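Local coordinates for protein thrombomodulin (PDB 1DX5) that acts as the endothelial cofactor for thrombin in activating protein C, starting an anticoagulant pathway, here as its fourth to sixth EGF-like domains, at residues Cys51-Asp56 with Cys63-Gly68; Thr59-Glu64 with Asp73-Thr78; Pro34-His37 with Cys42-Phe45. One frame throughout, in Å; residues are numbered along the deposited sequence.

Contact 1: residues Cys51-Asp56 with Cys63-Gly68; sequences CPADCD and CECPEG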
loop_
_atom_site.group_PDB
_atom_site.type_symbol
_atom_site.label_atom_id
_atom_site.label_comp_id
_atom_site.label_asym_id
_atom_site.label_seq_id
_atom_site.Cartn_x
_atom_site.Cartn_y
_atom_site.Cartn_z
ATOM N N CYS E 51 20.572 10.940 -4.108
ATOM C CA CYS E 51 21.745 10.753 -3.247
ATOM C C CYS E 51 21.536 9.353 -2.667
ATOM O O CYS E 51 20.401 8.888 -2.577
ATOM C CB CYS E 51 21.760 11.751 -2.068
ATOM S SG CYS E 51 21.920 13.532 -2.431
ATOM N N PRO E 52 22.619 8.644 -2.325
ATOM C CA PRO E 52 22.479 7.296 -1.751
ATOM C C PRO E 52 21.660 7.370 -0.457
ATOM O O PRO E 52 21.761 8.328 0.285
ATOM C CB PRO E 52 23.928 6.905 -1.442
ATOM C CG PRO E 52 24.692 7.630 -2.517
ATOM C CD PRO E 52 24.038 8.986 -2.525
ATOM N N ALA E 53 20.815 6.379 -0.218
ATOM C CA ALA E 53 20.000 6.358 0.997
ATOM C C ALA E 53 20.834 6.069 2.235
ATOM O O ALA E 53 21.923 5.500 2.162
ATOM C CB ALA E 53 18.883 5.317 0.878
ATOM N N ASP E 54 20.318 6.483 3.379
ATOM C CA ASP E 54 21.002 6.235 4.625
ATOM C C ASP E 54 20.527 4.867 5.121
ATOM O O ASP E 54 19.462 4.764 5.732
ATOM C CB ASP E 54 20.659 7.340 5.622
ATOM C CG ASP E 54 21.269 7.072 7.054
ATOM O OD1 ASP E 54 22.289 6.364 7.142
ATOM O OD2 ASP E 54 20.692 7.575 8.029
ATOM N N CYS E 55 21.293 3.817 4.807
ATOM C CA CYS E 55 20.928 2.458 5.217
ATOM C C CYS E 55 21.712 1.928 6.414
ATOM O O CYS E 55 22.917 2.164 6.541
ATOM C CB CYS E 55 21.070 1.496 4.043
ATOM S SG CYS E 55 20.233 2.073 2.536
ATOM N N ASP E 56 21.014 1.244 7.315
ATOM C CA ASP E 56 21.639 0.681 8.503
ATOM C C ASP E 56 22.209 -0.708 8.219
ATOM O O ASP E 56 21.470 -1.638 7.933
ATOM C CB ASP E 56 20.606 0.608 9.622
ATOM C CG ASP E 56 21.231 0.133 11.026
ATOM O OD1 ASP E 56 22.376 -0.355 11.072
ATOM O OD2 ASP E 56 20.522 0.259 12.035
ATOM N N CYS E 63 16.535 1.384 5.071
ATOM C CA CYS E 63 17.029 2.673 4.625
ATOM C C CYS E 63 16.151 3.874 4.937
ATOM O O CYS E 63 14.929 3.765 5.019
ATOM C CB CYS E 63 17.293 2.609 3.127
ATOM S SG CYS E 63 18.382 1.237 2.631
ATOM N N GLU E 64 16.802 5.033 5.051
ATOM C CA GLU E 64 16.142 6.310 5.339
ATOM C C GLU E 64 16.424 7.306 4.214
ATOM O O GLU E 64 17.464 7.257 3.566
ATOM C CB GLU E 64 16.677 6.929 6.641
ATOM C CG GLU E 64 16.701 6.016 7.855
ATOM C CD GLU E 64 15.237 5.611 8.381
ATOM O OE1 GLU E 64 14.304 6.447 8.297
ATOM O OE2 GLU E 64 15.088 4.470 8.866
ATOM N N CYS E 65 15.487 8.215 3.995
ATOM C CA CYS E 65 15.626 9.256 2.985
ATOM C C CYS E 65 15.137 10.528 3.618
ATOM O O CYS E 65 14.267 10.480 4.485
ATOM C CB CYS E 65 14.739 8.988 1.764
ATOM S SG CYS E 65 15.325 7.694 0.654
ATOM N N PRO E 66 15.691 11.688 3.207
ATOM C CA PRO E 66 15.222 12.948 3.796
ATOM C C PRO E 66 13.807 13.257 3.308
ATOM O O PRO E 66 13.293 12.576 2.420
ATOM C CB PRO E 66 16.240 13.971 3.290
ATOM C CG PRO E 66 16.794 13.365 2.060
ATOM C CD PRO E 66 16.882 11.905 2.365
ATOM N N GLU E 67 13.146 14.217 3.946
ATOM C CA GLU E 67 11.794 14.601 3.544
ATOM C C GLU E 67 11.855 15.075 2.089
ATOM O O GLU E 67 12.833 15.725 1.692
ATOM C CB GLU E 67 11.292 15.742 4.427
ATOM C CG GLU E 67 11.155 15.390 5.902
ATOM N N GLY E 68 10.830 14.740 1.303
ATOM C CA GLY E 68 10.793 15.150 -0.095
ATOM C C GLY E 68 11.489 14.185 -1.036
ATOM O O GLY E 68 11.538 14.413 -2.249
#
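Cys55 and Cys63 are joined by a disulfide, SG to SG 2.0 Å, across an antiparallel, non-hydrogen-bonded pair of the hairpin formed by strands 50-55 and 63-64 in the fifth EGF-like domain. Both sulfurs stand beside their own backbone N (chi1 -50° for Cys55 and -54° for Cys63). The S-S torsion of 104° closes the bridge between backbones only 4.0 Å apart at the CA atoms of these two residues. The methyl CB of Ala53, pointing toward segment 63-68, rests 3.9 Å from Cys63 CB.

The neighbouring pair, Asp54 and Glu64, is hydrogen-bonded. Asp54 N gives a bond to Glu64 O at 3.0 Å, and Glu64 N returns one to Asp54 O at 2.8 Å. Their side chains share the other face of the hairpin, CB to CB 4.1 Å. Glu64 bends at its second torsion, and its carboxylate leads away to hydrogen-bond through OE1 with a polar side chain of another protein's chain.

Two backbone bonds and a covalent bridge thus fix the hairpin's register. The two acids, Asp54 OD2 and Glu64 OE2 6.5 Å apart, probably give their face a negative potential, which the bond from Glu64 OE1 to the other protein may temper.

Contact 2: residues Thr59-Glu64 with Asp73-Thr78; sequences TQASCE and DGFICT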
loop_
_atom_site.group_PDB
_atom_site.type_symbol
_atom_site.label_atom_id
_atom_site.label_comp_id
_atom_site.label_asym_id
_atom_site.label_seq_id
_atom_site.Cartn_x
_atom_site.Cartn_y
_atom_site.Cartn_z
ATOM N N THR E 59 20.987 -4.188 9.832
ATOM C CA THR E 59 19.731 -4.769 9.398
ATOM C C THR E 59 19.603 -4.581 7.903
ATOM O O THR E 59 19.538 -3.456 7.408
ATOM C CB THR E 59 18.526 -4.141 10.131
ATOM O OG1 THR E 59 17.318 -4.487 9.439
ATOM C CG2 THR E 59 18.660 -2.627 10.225
ATOM N N GLN E 60 19.565 -5.696 7.189
ATOM C CA GLN E 60 19.459 -5.694 5.732
ATOM C C GLN E 60 18.288 -4.872 5.168
ATOM O O GLN E 60 17.149 -4.983 5.623
ATOM C CB GLN E 60 19.396 -7.141 5.224
ATOM C CG GLN E 60 19.387 -7.302 3.705
ATOM C CD GLN E 60 19.516 -8.846 3.248
ATOM O OE1 GLN E 60 18.745 -9.208 2.358
ATOM N NE2 GLN E 60 20.416 -9.638 3.827
ATOM N N ALA E 61 18.621 -3.998 4.223
ATOM C CA ALA E 61 17.666 -3.147 3.521
ATOM C C ALA E 61 16.827 -2.161 4.335
ATOM O O ALA E 61 15.711 -1.827 3.939
ATOM C CB ALA E 61 16.755 -4.014 2.627
ATOM N N SER E 62 17.321 -1.712 5.479
ATOM C CA SER E 62 16.562 -0.727 6.253
ATOM C C SER E 62 17.196 0.630 5.944
ATOM O O SER E 62 18.274 0.970 6.466
ATOM C CB SER E 62 16.613 -1.020 7.752
ATOM O OG SER E 62 15.920 -0.013 8.482
ATOM N N CYS E 63 16.535 1.384 5.071
ATOM C CA CYS E 63 17.029 2.673 4.625
ATOM C C CYS E 63 16.151 3.874 4.937
ATOM O O CYS E 63 14.929 3.765 5.019
ATOM C CB CYS E 63 17.293 2.609 3.127
ATOM S SG CYS E 63 18.382 1.237 2.631
ATOM N N GLU E 64 16.802 5.033 5.051
ATOM C CA GLU E 64 16.142 6.310 5.339
ATOM C C GLU E 64 16.424 7.306 4.214
ATOM O O GLU E 64 17.464 7.257 3.566
ATOM C CB GLU E 64 16.677 6.929 6.641
ATOM C CG GLU E 64 16.701 6.016 7.855
ATOM C CD GLU E 64 15.237 5.611 8.381
ATOM O OE1 GLU E 64 14.304 6.447 8.297
ATOM O OE2 GLU E 64 15.088 4.470 8.866
ATOM N N ASP E 73 15.541 2.479 -6.908
ATOM C CA ASP E 73 16.461 1.394 -7.232
ATOM C C ASP E 73 17.899 1.667 -6.826
ATOM O O ASP E 73 18.389 2.783 -6.969
ATOM C CB ASP E 73 16.434 1.103 -8.730
ATOM C CG ASP E 73 15.154 0.268 -9.159
ATOM O OD1 ASP E 73 14.684 -0.539 -8.338
ATOM O OD2 ASP E 73 14.680 0.449 -10.291
ATOM N N GLY E 74 18.576 0.618 -6.369
ATOM C CA GLY E 74 19.959 0.740 -5.953
ATOM C C GLY E 74 20.080 1.440 -4.619
ATOM O O GLY E 74 21.135 1.994 -4.308
ATOM N N PHE E 75 19.005 1.397 -3.828
ATOM C CA PHE E 75 18.963 2.018 -2.503
ATOM C C PHE E 75 19.379 3.486 -2.575
ATOM O O PHE E 75 20.242 3.968 -1.830
ATOM C CB PHE E 75 19.821 1.233 -1.503
ATOM C CG PHE E 75 19.398 -0.200 -1.335
ATOM C CD1 PHE E 75 18.305 -0.526 -0.557
ATOM C CD2 PHE E 75 20.093 -1.220 -1.971
ATOM C CE1 PHE E 75 17.909 -1.852 -0.408
ATOM C CE2 PHE E 75 19.706 -2.548 -1.830
ATOM C CZ PHE E 75 18.612 -2.862 -1.049
ATOM N N ILE E 76 18.731 4.200 -3.487
ATOM C CA ILE E 76 19.013 5.611 -3.691
ATOM C C ILE E 76 17.770 6.427 -3.413
ATOM O O ILE E 76 16.674 6.016 -3.744
ATOM C CB ILE E 76 19.467 5.885 -5.146
ATOM C CG1 ILE E 76 20.712 5.060 -5.455
ATOM C CG2 ILE E 76 19.819 7.348 -5.320
ATOM C CD1 ILE E 76 21.114 5.096 -6.894
ATOM N N CYS E 77 17.951 7.579 -2.790
ATOM C CA CYS E 77 16.847 8.469 -2.491
ATOM C C CYS E 77 16.719 9.431 -3.658
ATOM O O CYS E 77 17.661 10.151 -3.984
ATOM C CB CYS E 77 17.143 9.248 -1.215
ATOM S SG CYS E 77 17.255 8.215 0.271
ATOM N N THR E 78 15.553 9.445 -4.285
ATOM C CA THR E 78 15.319 10.322 -5.425
ATOM C C THR E 78 14.256 11.379 -5.075
ATOM O O THR E 78 13.348 11.132 -4.280
ATOM C CB THR E 78 14.932 9.503 -6.687
ATOM O OG1 THR E 78 14.816 10.379 -7.818
ATOM C CG2 THR E 78 13.617 8.807 -6.483
#
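Phe75 reaches across to Ala61 and Cys63 with one side of its ring, and the three side chains form a small apolar cluster in the fifth EGF-like domain. The ring's CD1 lies 3.6 Å from Cys63 SG, and the next carbon along, CE1, lies 3.9 Å from Ala61 CB. Both partners approach obliquely. The sulfur sits 4.8 Å from the centroid of the Phe75 ring, 59° off the ring normal, in a sulfur-aromatic contact. With CG turned beside its own backbone N (chi1 -59°), Phe75 directs the aromatic group at segment 59-64, and its CD1-CE1 bond spans the two residues that receive it.

Ala61 is brought to the ring by a type II beta turn running from Thr59 to Ser62, whose closing backbone bond is weak. On the other segment Phe75 belongs to a G1 beta bulge, in which it and Ile76 both face Asp72.

A second, smaller touch lies further along the strands. Cys77 SG comes 3.4 Å from the backbone O of Glu64, a van der Waals approach made while that sulfur is bonded to Cys65, the residue following Glu64.

No hydrogen bond joins the two segments directly, because strand 50-55 runs between strands 63-64 and 76-79 in the antiparallel sheet. Phe75 and Cys77 pair by backbone bonds with Ala53 and Cys51 of that central strand, while Leu71 of the outer strand 69-72 also packs on Cys63.

Contact 3: residues Pro34-His37 with Cys42-Phe45; sequences PIPH and CQMF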
loop_
_atom_site.group_PDB
_atom_site.type_symbol
_atom_site.label_atom_id
_atom_site.label_comp_id
_atom_site.label_asym_id
_atom_site.label_seq_id
_atom_site.Cartn_x
_atom_site.Cartn_y
_atom_site.Cartn_z
ATOM N N PRO E 34 23.290 17.923 11.614
ATOM C CA PRO E 34 22.641 17.715 12.913
ATOM C C PRO E 34 21.117 17.853 12.849
ATOM O O PRO E 34 20.590 18.631 12.066
ATOM C CB PRO E 34 23.260 18.814 13.780
ATOM C CG PRO E 34 24.647 18.998 13.174
ATOM C CD PRO E 34 24.314 18.978 11.694
ATOM N N ILE E 35 20.408 17.044 13.630
ATOM C CA ILE E 35 18.953 17.125 13.678
ATOM C C ILE E 35 18.659 18.360 14.524
ATOM O O ILE E 35 19.175 18.493 15.626
ATOM C CB ILE E 35 18.330 15.873 14.334
ATOM C CG1 ILE E 35 18.863 14.621 13.637
ATOM C CG2 ILE E 35 16.807 15.929 14.227
ATOM C CD1 ILE E 35 18.236 13.314 14.079
ATOM N N PRO E 36 17.896 19.321 13.978
ATOM C CA PRO E 36 17.566 20.547 14.714
ATOM C C PRO E 36 17.091 20.327 16.156
ATOM O O PRO E 36 17.581 20.979 17.073
ATOM C CB PRO E 36 16.499 21.194 13.831
ATOM C CG PRO E 36 16.943 20.795 12.434
ATOM C CD PRO E 36 17.281 19.328 12.634
ATOM N N HIS E 37 16.164 19.394 16.353
ATOM C CA HIS E 37 15.631 19.084 17.683
ATOM C C HIS E 37 16.467 18.057 18.466
ATOM O O HIS E 37 16.170 17.759 19.618
ATOM C CB HIS E 37 14.175 18.617 17.568
ATOM C CG HIS E 37 13.229 19.704 17.156
ATOM N ND1 HIS E 37 12.832 19.891 15.849
ATOM C CD2 HIS E 37 12.627 20.681 17.874
ATOM C CE1 HIS E 37 12.027 20.937 15.779
ATOM N NE2 HIS E 37 11.888 21.434 16.997
ATOM N N CYS E 42 22.566 13.012 13.989
ATOM C CA CYS E 42 22.672 13.267 12.562
ATOM C C CYS E 42 21.575 12.640 11.702
ATOM O O CYS E 42 21.074 11.544 11.996
ATOM C CB CYS E 42 24.005 12.726 12.060
ATOM S SG CYS E 42 25.433 13.423 12.920
ATOM N N GLN E 43 21.241 13.331 10.617
ATOM C CA GLN E 43 20.258 12.851 9.661
ATOM C C GLN E 43 20.704 13.308 8.282
ATOM O O GLN E 43 21.224 14.404 8.106
ATOM C CB GLN E 43 18.836 13.359 9.971
ATOM C CG GLN E 43 18.683 14.869 9.889
ATOM C CD GLN E 43 17.207 15.368 10.256
ATOM O OE1 GLN E 43 16.406 14.489 10.593
ATOM N NE2 GLN E 43 16.918 16.663 10.205
ATOM N N MET E 44 20.500 12.434 7.312
ATOM C CA MET E 44 20.853 12.655 5.915
ATOM C C MET E 44 20.125 13.834 5.251
ATOM O O MET E 44 18.981 14.143 5.585
ATOM C CB MET E 44 20.512 11.371 5.140
ATOM C CG MET E 44 20.701 11.446 3.646
ATOM S SD MET E 44 19.869 10.108 2.777
ATOM C CE MET E 44 20.042 10.692 1.131
ATOM N N PHE E 45 20.800 14.466 4.295
ATOM C CA PHE E 45 20.207 15.543 3.511
ATOM C C PHE E 45 20.587 15.299 2.054
ATOM O O PHE E 45 21.472 14.495 1.769
ATOM C CB PHE E 45 20.636 16.950 4.006
ATOM C CG PHE E 45 22.075 17.338 3.682
ATOM C CD1 PHE E 45 22.453 17.692 2.385
ATOM C CD2 PHE E 45 23.029 17.404 4.685
ATOM C CE1 PHE E 45 23.752 18.100 2.098
ATOM C CE2 PHE E 45 24.334 17.814 4.410
ATOM C CZ PHE E 45 24.697 18.162 3.112
HETATM O O HOH W 1 19.274 18.133 9.544
#
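The two-stranded antiparallel hairpin of strands 32-35 and 42-44, in the fourth EGF-like domain, brings Ile35 and Pro36 against Gln43 and places Pro34 beside Cys42. Pro34 and Cys42 form a non-hydrogen-bonded pair, their CA atoms 4.5 Å apart and their side chains diverging; Cys42 SG is bonded instead to Cys28.

Side-chain packing centres on Ile35 and Gln43, which cross at about a right angle. Ile35 CG1 touches Gln43 CG at 3.8 Å, and CG2 of the same isoleucine lies 3.9 Å from Gln43 OE1. Gln43 CG is held between its own backbone N and carbonyl carbon (chi1 63°), and the chain then runs extended (chi2 -178°), laying the amide against Ile35 with NE2 at Pro36. There NE2 of Gln43 packs on Pro36 CD at 3.6 Å.

A water completes the link: it donates to Pro34 O at 2.9 Å and accepts from Gln43 NE2 at 2.9 Å. The glutamine therefore lays both its aliphatic chain and its amide group against Ile35, while the amide N-H uses a water to reach a backbone carbonyl across the hairpin. Such a bridge can satisfy both polar groups at an exposed edge without a direct bond between the segments.

Contact 3 comes first along the chain, in the hairpin of the fourth EGF-like domain; contacts 1 and 2 follow in the fifth. The latter two have centres about 6 Å apart, share Cys63 and Glu64, and use one antiparallel sheet, in which strand 50-55 separates 63-64 from 76-79; the Cys65-Cys77 disulfide ties them together. Contact 3 lies with its centre about 12 Å from that of contact 1 and 18 Å from that of contact 2. Met44 spans the gap, its side chain packing on Cys51, Pro66 and Cys77. The series illustrates how small disulfide-rich modules join: each is internally cross-linked, with side-chain packing at their junction.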